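Local coordinates for protein hydrolase, HD family (Bacillus thuringiensis serovar konkukian, PDB 3DJB) that is probably a metal-dependent hydrolase of the HD superfamily, an all-helical protein that binds magnesium, at residues A[50-54]-A[92-97]. The protein carries 3 engineered substitutions. Numbering follows the deposited sequence.
Sequences IIEMA and HVLHII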
loop_
_atom_site.group_PDB
_atom_site.type_symbol
_atom_site.label_atom_id
_atom_site.label_comp_id
_atom_site.label_asym_id
_atom_site.label_seq_id
_atom_site.Cartn_x
_atom_site.Cartn_y
_atom_site.Cartn_z
ATOM N N ILE A 50 24.378 10.596 -22.173
ATOM C CA ILE A 50 25.077 9.981 -21.062
ATOM C C ILE A 50 24.051 9.677 -19.991
ATOM O O ILE A 50 23.916 8.532 -19.578
ATOM C CB ILE A 50 26.216 10.885 -20.489
ATOM C CG1 ILE A 50 27.466 10.772 -21.370
ATOM C CG2 ILE A 50 26.603 10.424 -19.098
ATOM C CD1 ILE A 50 28.575 11.707 -20.976
ATOM N N ILE A 51 23.310 10.692 -19.559
ATOM C CA ILE A 51 22.303 10.494 -18.522
ATOM C C ILE A 51 21.440 9.265 -18.831
ATOM O O ILE A 51 21.300 8.377 -17.981
ATOM C CB ILE A 51 21.406 11.735 -18.368
ATOM C CG1 ILE A 51 22.233 12.897 -17.834
ATOM C CG2 ILE A 51 20.275 11.447 -17.406
ATOM C CD1 ILE A 51 21.481 14.209 -17.746
ATOM N N GLU A 52 20.886 9.202 -20.044
ATOM C CA GLU A 52 20.045 8.077 -20.440
ATOM C C GLU A 52 20.781 6.749 -20.422
ATOM O O GLU A 52 20.351 5.800 -19.770
ATOM C CB GLU A 52 19.479 8.294 -21.834
ATOM C CG GLU A 52 18.549 9.442 -21.935
ATOM C CD GLU A 52 17.811 9.444 -23.247
ATOM O OE1 GLU A 52 17.064 8.478 -23.512
ATOM O OE2 GLU A 52 17.974 10.408 -24.024
HETATM N N MSE A 53 21.885 6.673 -21.152
HETATM C CA MSE A 53 22.650 5.436 -21.186
HETATM C C MSE A 53 22.997 4.976 -19.776
HETATM O O MSE A 53 23.032 3.771 -19.492
HETATM C CB MSE A 53 23.939 5.613 -21.981
HETATM C CG MSE A 53 23.723 5.674 -23.466
HETATM SE SE MSE A 53 22.818 4.088 -24.093
HETATM C CE MSE A 53 24.328 2.879 -24.144
ATOM N N ALA A 54 23.248 5.933 -18.887
ATOM C CA ALA A 54 23.605 5.578 -17.526
ATOM C C ALA A 54 22.406 5.032 -16.768
ATOM O O ALA A 54 22.434 3.887 -16.304
ATOM C CB ALA A 54 24.195 6.774 -16.804
ATOM N N HIS A 92 32.609 8.070 -18.854
ATOM C CA HIS A 92 31.702 8.850 -17.994
ATOM C C HIS A 92 30.404 8.116 -17.747
ATOM O O HIS A 92 29.804 8.235 -16.676
ATOM C CB HIS A 92 31.368 10.188 -18.656
ATOM C CG HIS A 92 30.614 11.139 -17.774
ATOM N ND1 HIS A 92 30.008 12.279 -18.264
ATOM C CD2 HIS A 92 30.415 11.150 -16.438
ATOM C CE1 HIS A 92 29.470 12.950 -17.262
ATOM N NE2 HIS A 92 29.702 12.291 -16.143
ATOM N N VAL A 93 29.964 7.377 -18.759
ATOM C CA VAL A 93 28.733 6.623 -18.656
ATOM C C VAL A 93 28.932 5.519 -17.642
ATOM O O VAL A 93 28.344 5.547 -16.570
ATOM C CB VAL A 93 28.324 6.008 -20.011
ATOM C CG1 VAL A 93 27.167 5.042 -19.806
ATOM C CG2 VAL A 93 27.929 7.106 -20.996
ATOM N N LEU A 94 29.788 4.557 -17.954
ATOM C CA LEU A 94 29.990 3.475 -17.010
ATOM C C LEU A 94 30.651 3.961 -15.733
ATOM O O LEU A 94 30.993 3.169 -14.862
ATOM C CB LEU A 94 30.811 2.342 -17.626
ATOM C CG LEU A 94 32.321 2.444 -17.567
ATOM C CD1 LEU A 94 32.848 1.143 -17.004
ATOM C CD2 LEU A 94 32.897 2.738 -18.940
ATOM N N HIS A 95 30.831 5.264 -15.611
ATOM C CA HIS A 95 31.453 5.790 -14.413
ATOM C C HIS A 95 30.397 5.871 -13.326
ATOM O O HIS A 95 30.410 5.073 -12.389
ATOM C CB HIS A 95 32.047 7.164 -14.698
ATOM C CG HIS A 95 32.676 7.818 -13.508
ATOM N ND1 HIS A 95 33.731 7.262 -12.816
ATOM C CD2 HIS A 95 32.420 9.006 -12.911
ATOM C CE1 HIS A 95 34.099 8.081 -11.847
ATOM N NE2 HIS A 95 33.319 9.146 -11.884
ATOM N N ILE A 96 29.464 6.810 -13.464
ATOM C CA ILE A 96 28.400 6.979 -12.471
ATOM C C ILE A 96 27.665 5.669 -12.167
ATOM O O ILE A 96 27.120 5.480 -11.071
ATOM C CB ILE A 96 27.407 8.104 -12.913
ATOM C CG1 ILE A 96 27.000 7.937 -14.372
ATOM C CG2 ILE A 96 28.072 9.468 -12.747
ATOM C CD1 ILE A 96 26.209 9.117 -14.915
ATOM N N ILE A 97 27.694 4.761 -13.141
ATOM C CA ILE A 97 27.079 3.435 -13.036
ATOM C C ILE A 97 27.749 2.694 -11.880
ATOM O O ILE A 97 27.333 1.597 -11.497
ATOM C CB ILE A 97 27.305 2.625 -14.330
ATOM C CG1 ILE A 97 26.051 1.866 -14.715
ATOM C CG2 ILE A 97 28.436 1.627 -14.134
ATOM C CD1 ILE A 97 26.169 1.211 -16.066
#
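Ile50 reaches from helix 48-55 between His92 and Val93 of helix 87-96, joining two helices of the all-alpha HD domain. The short segments 50-54 and 92-97 cross at -49° with their axes 8.7 Å apart, close enough for the small Ala54 to come near Val93, 5.4 Å from CA to CA. No hydrogen bond links the two segments; apolar side chains carry the contact and bury 329 Å² in all.

The tight part is buried. At chi1 -80° the CG1 branch of Ile50 stands opposite the carbonyl carbon and CG2 opposite the backbone N, which turns both branches to the other helix, and CG1 lies 3.7 Å from Val93 CG2. The second methyl of Val93, CG1, turns instead to the base of selenomethionine Met53, at 3.9 Å from its CB. Beyond that base the Met53 chain bends at chi2 and chi3 and leads away; Leu80 of helix 73-82 touches both Met53 and Val93. Farther along, Ile96 lays its extended end against the methyl of Ala54, with CD1 3.6 Å from CB.

The contact thins toward Ile97, which makes only a marginal contact with Ala54 but stays buried, adjoining Met73 and Val76; its side chain comes about 4 Å from that of the magnesium ligand His58, so this hydrophobic layer borders the metal site. The more solvent-exposed side is the other end, where partly exposed His92 crosses Ile50 at about a right angle. Its NE2 is hydrogen-bonded to Ser112 OG, which helps fix the rotation of the ring, while Ile50 CG2 still covers one face in a CH-pi contact, 4.2 Å from the ring centroid and displaced toward the rim.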